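Local coordinates for protein chitinase (Thermococcus chitonophagus, PDB 5XSW) that probably hydrolyses internal linkages of chitin as an endochitinase, with a sugar-binding pocket occupied by a glycan in this crystal form, at residues K145-G150 / N202-M207; G165-D170 / D386-R391; I38-T43 / H98-H103. All blocks are in the same frame, centred on the assembly; numbering follows the deposited sequence.

Interaction 1 of 3, residues K145-G150 / N202-M207; sequences KPHQNG and NPNFLM
The H147 imidazole has the amide of N202 and a water at its edge. ND2 of N202 lies there close to the ring plane, and the two side chains come tip to tip, with CE1 of H147 4.2 Å from ND2 of N202. Water 1 also sits at the edge, in the plane of the ring, 2.8 Å from NE2 of H147. The same water accepts from ND2 of N204 at 2.8 Å, so that N204 is reached through it; imidazole and carboxamide planes are only 16° apart. The direct hydrogen bond between the two segments runs from ND2 of N202 to the carbonyl O of G150, at 3.0 Å and 152°; it lands on a lone pair in the carbonyl plane and leaves almost in the plane of the amide. N202 is the N-cap of helix 203-214: its OD1 accepts from N204 N, 3.0 Å away, from above the carbonyl plane. With CG anti to the backbone N (chi1 -180°), the amide can cap the first turn with its oxygen and hold the loop with its nitrogen, a division of labour that suits asparagine. P203 fits the next position because the first turn needs no N-H there. G150 has backbone torsions seldom adopted by residues with a side chain, and its O also lies 3.8 Å from CB of F205. Beyond the two segments, D386 is a further partner of the N204 amide, while the N149 amide bonds to N155 O and F205 meets F151 edge to face.

Interaction 2 of 3, residues G165-D170 / D386-R391; sequences GLADID and DMETER. With GOL (glycerol), chain L.
R391 reaches to the inverse gamma turn centred on L166, and two of its nitrogens share the carbonyl O of that leucine. CB lies 3.9 Å from L166 O. The chain bends about CG-CD (chi3 47°), which places NE where it donates to L166 O at 2.9 Å, nearly along the C=O axis. NH2 donates to the same oxygen, so the guanidinium grips one acceptor side-on with two nitrogens, the oxygen lying in its plane. NH2 has a second N-H for D168 OD1, 2.9 Å away, in a salt bridge that meets the carboxylate from above its plane, the two planes being 65° apart. NH1 ends on O2 of a glycerol, probably from the crystallisation liquor, at 3.1 Å; that hydroxyl also bonds to D168 OD2. Arginine suits the place because its flat donor edge can serve a carbonyl, a carboxylate and a hydroxyl together. Its backbone is tied in as well: R391 O accepts from L166 N at 3.0 Å, and R391 N donates to E388 OE2 at 2.8 Å. E388 lies over G165, where any side chain would run into E388 CB, while its OE1 comes within 3.4 Å of A167 CB and accepts a hydrogen bond from water 2, which in turn accepts from D168 N. The nearby R180 brings a like charge close to NH1, which D168 may partly offset. Segment 386-391 runs off the end of helix 374-386, whose T384 and I381 pack on A167 and I169, and strand 168-169 pairs on with strand 179-181.

Interaction 3 of 3, residues I38-T43 / H98-H103; sequences ITFETT and HNFKIH
T39 and K101 form a hydrogen-bonded antiparallel pair: T39 N donates to K101 O at 3.0 Å, and K101 N returns to T39 O at 2.9 Å. E41 and H98 repeat the pattern further along, with E41 N to H98 O at 2.8 Å and H98 N to E41 O at 3.0 Å. Between the pairs stands F40 on one strand against N99 and F100 on the other, a beta bulge. N99 has positive phi and psi, torsions that asparagine tolerates better than most residues. N99 O makes no backbone bond to strand 38-41; a water that also bonds to T39 OG1 donates to it. T39 OG1 is further engaged by H103 NE2, 2.7 Å away at the edge of the imidazole, while H103 ND1 bonds to E108 OE2. N99 ND2 gives E41 OE2 a weak bond of 3.2 Å, the two side chains lying side by side. The strands belong to an N-terminal beta sandwich, whose other sheet meets I38 and I102 at L19 and F100 at L17. On the inner side, F40 CB sits over the F100 face, 3.7 Å from its centroid, in a CH-pi contact; F40 holds CG between the backbone N and carbonyl carbon (chi1 66°), which sets that atom beside F100 CE1, and the two rings lie side by side but barely overlap. H98 lays its ring against E41 CB, 3.9 Å from the centroid, and its ND1 bonds to Y96 O. An alanine at H98 would probably leave Y96 O without that side-chain mate and E41 CB without its aromatic cover.

In the fold
Interactions 1 and 2 adjoin, their centres 10 Å apart, and are stitched together by D386 at the end of helix 374-386: its OD1 lies 2.9 Å from N204 ND2 and 3.1 Å from N202 ND2, both probable hydrogen bonds. Their segments alternate along the chain, so the two contacts interlock in sequence. Both belong to the largely helical, probably catalytic part. Helix 203-214, which starts in interaction 1, carries the glycan-pocket residues K212 and E213 at its other end, and helix 374-386 begins at pocket residue H374. The side chain of F205 is about 13 Å from a bound NAG. Interaction 3 lies in the separate N-terminal beta domain, its centre 41 Å from that of interaction 1 and 52 Å from that of interaction 2.

Interaction 1 of 3, residues K145-G150 / N202-M207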
loop_
_atom_site.group_PDB
_atom_site.type_symbol
_atom_site.label_atom_id
_atom_site.label_comp_id
_atom_site.label_asym_id
_atom_site.label_seq_id
_atom_site.Cartn_x
_atom_site.Cartn_y
_atom_site.Cartn_z
ATOM N N LYS A 145 21.576 -21.803 -25.088
ATOM C CA LYS A 145 22.771 -21.071 -24.686
ATOM C C LYS A 145 22.678 -20.626 -23.207
ATOM O O LYS A 145 21.919 -19.728 -22.916
ATOM C CB LYS A 145 22.922 -19.851 -25.591
ATOM C CG LYS A 145 24.101 -18.936 -25.240
ATOM C CD LYS A 145 24.223 -17.720 -26.194
ATOM C CE LYS A 145 23.182 -16.628 -25.875
ATOM N NZ LYS A 145 23.554 -15.243 -26.347
ATOM N N PRO A 146 23.418 -21.260 -22.285
ATOM C CA PRO A 146 23.322 -20.789 -20.890
ATOM C C PRO A 146 23.652 -19.302 -20.748
ATOM O O PRO A 146 24.385 -18.714 -21.569
ATOM C CB PRO A 146 24.355 -21.639 -20.134
ATOM C CG PRO A 146 25.209 -22.302 -21.200
ATOM C CD PRO A 146 24.456 -22.291 -22.481
ATOM N N HIS A 147 23.090 -18.678 -19.711
ATOM C CA HIS A 147 23.277 -17.249 -19.494
ATOM C C HIS A 147 23.282 -16.935 -17.998
ATOM O O HIS A 147 23.192 -17.832 -17.180
ATOM C CB HIS A 147 22.188 -16.456 -20.184
ATOM C CG HIS A 147 20.795 -16.768 -19.672
ATOM N ND1 HIS A 147 20.108 -15.935 -18.800
ATOM C CD2 HIS A 147 19.978 -17.838 -19.894
ATOM C CE1 HIS A 147 18.909 -16.448 -18.549
ATOM N NE2 HIS A 147 18.807 -17.607 -19.189
ATOM N N GLN A 148 23.409 -15.669 -17.641
ATOM C CA GLN A 148 23.472 -15.346 -16.211
ATOM C C GLN A 148 22.654 -14.074 -15.927
ATOM O O GLN A 148 23.010 -13.270 -15.056
ATOM C CB GLN A 148 24.959 -15.207 -15.758
ATOM C CG GLN A 148 25.653 -16.618 -15.503
ATOM C CD GLN A 148 25.066 -17.476 -14.304
ATOM O OE1 GLN A 148 25.640 -17.460 -13.204
ATOM N NE2 GLN A 148 23.959 -18.255 -14.538
ATOM N N ASN A 149 21.574 -13.858 -16.662
ATOM C CA ASN A 149 20.730 -12.680 -16.376
ATOM C C ASN A 149 20.033 -12.811 -14.993
ATOM O O ASN A 149 19.626 -13.919 -14.594
ATOM C CB ASN A 149 19.658 -12.497 -17.458
ATOM C CG ASN A 149 20.259 -12.099 -18.820
ATOM O OD1 ASN A 149 20.462 -10.922 -19.106
ATOM N ND2 ASN A 149 20.460 -13.072 -19.658
ATOM N N GLY A 150 19.878 -11.704 -14.291
ATOM C CA GLY A 150 19.195 -11.790 -13.005
ATOM C C GLY A 150 17.774 -11.342 -13.240
ATOM O O GLY A 150 17.055 -11.947 -14.026
ATOM N N ASN A 202 13.177 -11.440 -16.505
ATOM C CA ASN A 202 13.647 -12.813 -16.692
ATOM C C ASN A 202 12.664 -13.796 -16.052
ATOM O O ASN A 202 12.463 -13.758 -14.845
ATOM C CB ASN A 202 15.017 -12.960 -16.014
ATOM C CG ASN A 202 15.627 -14.355 -16.137
ATOM O OD1 ASN A 202 15.094 -15.261 -16.805
ATOM N ND2 ASN A 202 16.780 -14.525 -15.519
ATOM N N PRO A 203 12.040 -14.663 -16.853
ATOM C CA PRO A 203 11.102 -15.633 -16.286
ATOM C C PRO A 203 11.743 -16.468 -15.202
ATOM O O PRO A 203 11.040 -16.848 -14.263
ATOM C CB PRO A 203 10.714 -16.546 -17.512
ATOM C CG PRO A 203 11.004 -15.689 -18.725
ATOM C CD PRO A 203 12.194 -14.787 -18.315
ATOM N N ASN A 204 13.045 -16.766 -15.297
ATOM C CA ASN A 204 13.660 -17.591 -14.258
ATOM C C ASN A 204 13.683 -16.838 -12.883
ATOM O O ASN A 204 13.640 -17.445 -11.812
ATOM C CB ASN A 204 15.100 -17.931 -14.639
ATOM C CG ASN A 204 15.172 -18.941 -15.793
ATOM O OD1 ASN A 204 14.241 -19.725 -16.019
ATOM N ND2 ASN A 204 16.276 -18.890 -16.546
ATOM N N PHE A 205 13.779 -15.524 -12.949
ATOM C CA PHE A 205 13.821 -14.741 -11.696
ATOM C C PHE A 205 12.407 -14.841 -11.026
ATOM O O PHE A 205 12.308 -15.063 -9.831
ATOM C CB PHE A 205 14.170 -13.286 -11.967
ATOM C CG PHE A 205 14.120 -12.441 -10.706
ATOM C CD1 PHE A 205 15.190 -12.479 -9.830
ATOM C CD2 PHE A 205 12.968 -11.701 -10.377
ATOM C CE1 PHE A 205 15.168 -11.760 -8.612
ATOM C CE2 PHE A 205 12.911 -10.974 -9.147
ATOM C CZ PHE A 205 14.031 -11.014 -8.281
ATOM N N LEU A 206 11.338 -14.643 -11.799
ATOM C CA LEU A 206 9.954 -14.754 -11.212
ATOM C C LEU A 206 9.700 -16.162 -10.709
ATOM O O LEU A 206 9.054 -16.360 -9.676
ATOM C CB LEU A 206 8.849 -14.377 -12.237
ATOM C CG LEU A 206 8.826 -12.865 -12.545
ATOM C CD1 LEU A 206 7.759 -12.479 -13.563
ATOM C CD2 LEU A 206 8.551 -12.022 -11.235
ATOM N N MET A 207 10.277 -17.151 -11.382
ATOM C CA MET A 207 10.146 -18.567 -10.971
ATOM C C MET A 207 10.818 -18.792 -9.601
ATOM O O MET A 207 10.270 -19.438 -8.671
ATOM C CB MET A 207 10.783 -19.508 -12.022
ATOM C CG MET A 207 9.948 -19.653 -13.301
ATOM S SD MET A 207 8.540 -20.831 -13.127
ATOM C CE MET A 207 9.362 -22.410 -12.862
HETATM O O HOH W 1 17.136 -19.828 -19.065
#

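Interaction 2 of 3, residues G165-D170 / D386-R391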
loop_
_atom_site.group_PDB
_atom_site.type_symbol
_atom_site.label_atom_id
_atom_site.label_comp_id
_atom_site.label_asym_id
_atom_site.label_seq_id
_atom_site.Cartn_x
_atom_site.Cartn_y
_atom_site.Cartn_z
ATOM N N GLY A 165 14.249 -22.630 -17.431
ATOM C CA GLY A 165 15.062 -23.791 -17.137
ATOM C C GLY A 165 14.565 -24.499 -15.901
ATOM O O GLY A 165 14.698 -23.997 -14.790
ATOM N N LEU A 166 14.002 -25.684 -16.104
ATOM C CA LEU A 166 13.472 -26.469 -15.004
ATOM C C LEU A 166 14.590 -27.289 -14.387
ATOM O O LEU A 166 14.601 -28.512 -14.469
ATOM C CB LEU A 166 12.341 -27.370 -15.497
ATOM C CG LEU A 166 11.283 -26.646 -16.333
ATOM C CD1 LEU A 166 10.254 -27.616 -16.886
ATOM C CD2 LEU A 166 10.613 -25.553 -15.518
ATOM N N ALA A 167 15.534 -26.589 -13.771
ATOM C CA ALA A 167 16.698 -27.210 -13.160
ATOM C C ALA A 167 16.383 -27.931 -11.860
ATOM O O ALA A 167 15.462 -27.561 -11.139
ATOM C CB ALA A 167 17.785 -26.172 -12.931
ATOM N N ASP A 168 17.163 -28.963 -11.565
ATOM C CA ASP A 168 17.199 -29.509 -10.227
ATOM C C ASP A 168 17.885 -28.462 -9.349
ATOM O O ASP A 168 18.953 -27.962 -9.687
ATOM C CB ASP A 168 17.974 -30.827 -10.196
ATOM C CG ASP A 168 17.125 -32.017 -10.614
ATOM O OD1 ASP A 168 15.895 -31.863 -10.750
ATOM O OD2 ASP A 168 17.691 -33.109 -10.805
ATOM N N ILE A 169 17.421 -28.306 -8.116
ATOM C CA ILE A 169 17.963 -27.298 -7.217
ATOM C C ILE A 169 18.654 -27.988 -6.033
ATOM O O ILE A 169 18.008 -28.761 -5.327
ATOM C CB ILE A 169 16.848 -26.347 -6.692
ATOM C CG1 ILE A 169 16.173 -25.627 -7.860
ATOM C CG2 ILE A 169 17.434 -25.342 -5.702
ATOM C CD1 ILE A 169 17.174 -24.828 -8.719
ATOM N N ASP A 170 19.958 -27.737 -5.849
ATOM C CA ASP A 170 20.735 -28.341 -4.736
ATOM C C ASP A 170 20.819 -27.420 -3.521
ATOM O O ASP A 170 21.272 -27.812 -2.438
ATOM C CB ASP A 170 22.173 -28.676 -5.163
ATOM C CG ASP A 170 22.254 -29.902 -6.025
ATOM O OD1 ASP A 170 21.286 -30.701 -6.011
ATOM O OD2 ASP A 170 23.305 -30.074 -6.691
ATOM N N ASP A 386 19.090 -20.346 -15.066
ATOM C CA ASP A 386 19.739 -19.695 -16.231
ATOM C C ASP A 386 20.741 -20.650 -16.937
ATOM O O ASP A 386 20.950 -20.537 -18.140
ATOM C CB ASP A 386 20.551 -18.481 -15.822
ATOM C CG ASP A 386 19.713 -17.246 -15.403
ATOM O OD1 ASP A 386 18.487 -17.142 -15.701
ATOM O OD2 ASP A 386 20.359 -16.330 -14.837
ATOM N N MET A 387 21.434 -21.472 -16.146
ATOM C CA MET A 387 22.436 -22.428 -16.676
ATOM C C MET A 387 21.818 -23.707 -17.252
ATOM O O MET A 387 22.544 -24.535 -17.832
ATOM C CB MET A 387 23.423 -22.849 -15.591
ATOM C CG MET A 387 24.234 -21.709 -15.008
ATOM S SD MET A 387 25.240 -20.964 -16.320
ATOM C CE MET A 387 26.426 -22.307 -16.612
ATOM N N GLU A 388 20.512 -23.913 -17.066
ATOM C CA GLU A 388 19.907 -25.194 -17.412
ATOM C C GLU A 388 19.839 -25.318 -18.943
ATOM O O GLU A 388 19.404 -24.391 -19.613
ATOM C CB GLU A 388 18.503 -25.326 -16.815
ATOM C CG GLU A 388 17.753 -26.578 -17.271
ATOM C CD GLU A 388 18.338 -27.879 -16.723
ATOM O OE1 GLU A 388 18.944 -27.856 -15.639
ATOM O OE2 GLU A 388 18.157 -28.953 -17.361
ATOM N N THR A 389 20.291 -26.437 -19.491
ATOM C CA THR A 389 20.180 -26.655 -20.930
ATOM C C THR A 389 19.355 -27.872 -21.310
ATOM O O THR A 389 18.789 -27.925 -22.382
ATOM C CB THR A 389 21.566 -26.786 -21.590
ATOM O OG1 THR A 389 22.283 -27.877 -21.004
ATOM C CG2 THR A 389 22.348 -25.515 -21.415
ATOM N N GLU A 390 19.377 -28.877 -20.453
ATOM C CA GLU A 390 18.671 -30.132 -20.684
ATOM C C GLU A 390 17.151 -30.149 -20.614
ATOM O O GLU A 390 16.509 -30.812 -21.403
ATOM C CB GLU A 390 19.265 -31.231 -19.818
ATOM C CG GLU A 390 20.740 -31.430 -20.082
ATOM C CD GLU A 390 21.274 -32.697 -19.466
ATOM O OE1 GLU A 390 20.481 -33.449 -18.862
ATOM O OE2 GLU A 390 22.487 -32.939 -19.587
ATOM N N ARG A 391 16.589 -29.459 -19.633
ATOM C CA ARG A 391 15.159 -29.504 -19.408
ATOM C C ARG A 391 14.583 -28.098 -19.474
ATOM O O ARG A 391 14.698 -27.339 -18.528
ATOM C CB ARG A 391 14.905 -30.111 -18.030
ATOM C CG ARG A 391 13.670 -30.969 -17.906
ATOM C CD ARG A 391 13.755 -31.918 -16.720
ATOM N NE ARG A 391 14.190 -31.239 -15.511
ATOM C CZ ARG A 391 14.548 -31.849 -14.389
ATOM N NH1 ARG A 391 14.517 -33.166 -14.303
ATOM N NH2 ARG A 391 14.935 -31.136 -13.350
HETATM C C1 GOL L . 16.827 -36.569 -12.829
HETATM O O1 GOL L . 17.676 -35.488 -13.231
HETATM C C2 GOL L . 15.931 -36.106 -11.687
HETATM O O2 GOL L . 15.632 -34.718 -11.862
HETATM C C3 GOL L . 14.634 -36.904 -11.703
HETATM O O3 GOL L . 14.556 -37.709 -10.522
HETATM O O HOH W 2 18.968 -29.760 -13.605
#

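Interaction 3 of 3, residues I38-T43 / H98-H103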
loop_
_atom_site.group_PDB
_atom_site.type_symbol
_atom_site.label_atom_id
_atom_site.label_comp_id
_atom_site.label_asym_id
_atom_site.label_seq_id
_atom_site.Cartn_x
_atom_site.Cartn_y
_atom_site.Cartn_z
ATOM N N ILE A 38 11.580 21.827 -14.129
ATOM C CA ILE A 38 11.589 22.341 -15.510
ATOM C C ILE A 38 12.963 23.066 -15.607
ATOM O O ILE A 38 13.297 23.847 -14.724
ATOM C CB ILE A 38 10.471 23.347 -15.812
ATOM C CG1 ILE A 38 9.076 22.794 -15.513
ATOM C CG2 ILE A 38 10.482 23.803 -17.316
ATOM C CD1 ILE A 38 8.609 23.159 -14.117
ATOM N N THR A 39 13.747 22.793 -16.637
ATOM C CA THR A 39 14.988 23.565 -16.783
ATOM C C THR A 39 14.886 24.497 -17.997
ATOM O O THR A 39 14.155 24.237 -18.962
ATOM C CB THR A 39 16.226 22.682 -16.958
ATOM O OG1 THR A 39 16.004 21.713 -18.002
ATOM C CG2 THR A 39 16.613 21.963 -15.658
ATOM N N PHE A 40 15.649 25.575 -17.960
ATOM C CA PHE A 40 15.844 26.306 -19.206
ATOM C C PHE A 40 17.208 27.005 -19.114
ATOM O O PHE A 40 17.843 27.004 -18.066
ATOM C CB PHE A 40 14.704 27.308 -19.459
ATOM C CG PHE A 40 14.656 28.450 -18.435
ATOM C CD1 PHE A 40 15.383 29.632 -18.638
ATOM C CD2 PHE A 40 13.861 28.350 -17.292
ATOM C CE1 PHE A 40 15.323 30.703 -17.695
ATOM C CE2 PHE A 40 13.786 29.377 -16.345
ATOM C CZ PHE A 40 14.529 30.591 -16.547
ATOM N N GLU A 41 17.632 27.602 -20.227
ATOM C CA GLU A 41 18.932 28.255 -20.255
ATOM C C GLU A 41 18.766 29.738 -20.556
ATOM O O GLU A 41 17.865 30.127 -21.285
ATOM C CB GLU A 41 19.848 27.567 -21.276
ATOM C CG GLU A 41 20.316 26.202 -20.785
ATOM C CD GLU A 41 20.924 25.321 -21.897
ATOM O OE1 GLU A 41 21.762 24.461 -21.566
ATOM O OE2 GLU A 41 20.556 25.454 -23.083
ATOM N N THR A 42 19.604 30.543 -19.910
ATOM C CA THR A 42 19.751 31.955 -20.239
ATOM C C THR A 42 21.141 32.430 -19.785
ATOM O O THR A 42 21.710 31.897 -18.819
ATOM C CB THR A 42 18.655 32.800 -19.585
ATOM O OG1 THR A 42 18.911 34.191 -19.814
ATOM C CG2 THR A 42 18.605 32.529 -18.051
ATOM N N THR A 43 21.716 33.396 -20.512
ATOM C CA THR A 43 22.951 34.047 -20.062
ATOM C C THR A 43 22.610 35.299 -19.262
ATOM O O THR A 43 23.487 35.934 -18.676
ATOM C CB THR A 43 23.854 34.439 -21.272
ATOM O OG1 THR A 43 23.082 35.227 -22.195
ATOM C CG2 THR A 43 24.329 33.200 -21.993
ATOM N N HIS A 98 15.623 29.722 -23.204
ATOM C CA HIS A 98 15.540 28.792 -24.327
ATOM C C HIS A 98 15.868 27.370 -23.843
ATOM O O HIS A 98 16.338 27.172 -22.713
ATOM C CB HIS A 98 16.527 29.188 -25.468
ATOM C CG HIS A 98 17.938 29.290 -24.997
ATOM N ND1 HIS A 98 18.405 30.396 -24.317
ATOM C CD2 HIS A 98 18.987 28.438 -25.102
ATOM C CE1 HIS A 98 19.674 30.206 -23.988
ATOM N NE2 HIS A 98 20.054 29.031 -24.464
ATOM N N ASN A 99 15.692 26.405 -24.739
ATOM C CA ASN A 99 15.921 25.010 -24.418
ATOM C C ASN A 99 15.158 24.578 -23.128
ATOM O O ASN A 99 15.745 24.016 -22.201
ATOM C CB ASN A 99 17.395 24.732 -24.230
ATOM C CG ASN A 99 17.693 23.265 -24.329
ATOM O OD1 ASN A 99 16.932 22.495 -24.968
ATOM N ND2 ASN A 99 18.770 22.842 -23.684
ATOM N N PHE A 100 13.888 24.936 -23.074
ATOM C CA PHE A 100 12.996 24.545 -21.988
ATOM C C PHE A 100 12.888 23.032 -22.004
ATOM O O PHE A 100 12.676 22.468 -23.067
ATOM C CB PHE A 100 11.612 25.163 -22.171
ATOM C CG PHE A 100 11.523 26.561 -21.672
ATOM C CD1 PHE A 100 11.220 26.818 -20.345
ATOM C CD2 PHE A 100 11.770 27.630 -22.526
ATOM C CE1 PHE A 100 11.137 28.113 -19.871
ATOM C CE2 PHE A 100 11.680 28.942 -22.054
ATOM C CZ PHE A 100 11.375 29.183 -20.733
ATOM N N LYS A 101 13.060 22.374 -20.856
ATOM C CA LYS A 101 12.785 20.935 -20.817
ATOM C C LYS A 101 11.941 20.608 -19.587
ATOM O O LYS A 101 12.317 20.988 -18.488
ATOM C CB LYS A 101 14.066 20.106 -20.779
ATOM C CG LYS A 101 14.909 20.154 -22.045
ATOM C CD LYS A 101 16.339 19.685 -21.714
ATOM C CE LYS A 101 17.267 19.678 -22.922
ATOM N NZ LYS A 101 18.627 19.220 -22.505
ATOM N N ILE A 102 10.816 19.918 -19.789
ATOM C CA ILE A 102 10.064 19.388 -18.647
ATOM C C ILE A 102 10.702 18.056 -18.218
ATOM O O ILE A 102 10.845 17.144 -19.024
ATOM C CB ILE A 102 8.625 19.199 -19.003
ATOM C CG1 ILE A 102 8.011 20.551 -19.303
ATOM C CG2 ILE A 102 7.872 18.473 -17.828
ATOM C CD1 ILE A 102 6.577 20.461 -19.737
ATOM N N HIS A 103 11.136 17.944 -16.974
ATOM C CA HIS A 103 11.690 16.668 -16.547
ATOM C C HIS A 103 10.649 15.919 -15.664
ATOM O O HIS A 103 10.297 16.411 -14.587
ATOM C CB HIS A 103 12.966 16.882 -15.771
ATOM C CG HIS A 103 14.001 17.657 -16.546
ATOM N ND1 HIS A 103 14.861 17.053 -17.440
ATOM C CD2 HIS A 103 14.277 18.987 -16.590
ATOM C CE1 HIS A 103 15.665 17.972 -17.966
ATOM N NE2 HIS A 103 15.335 19.153 -17.463
HETATM O O HOH W 3 16.977 23.031 -20.280
#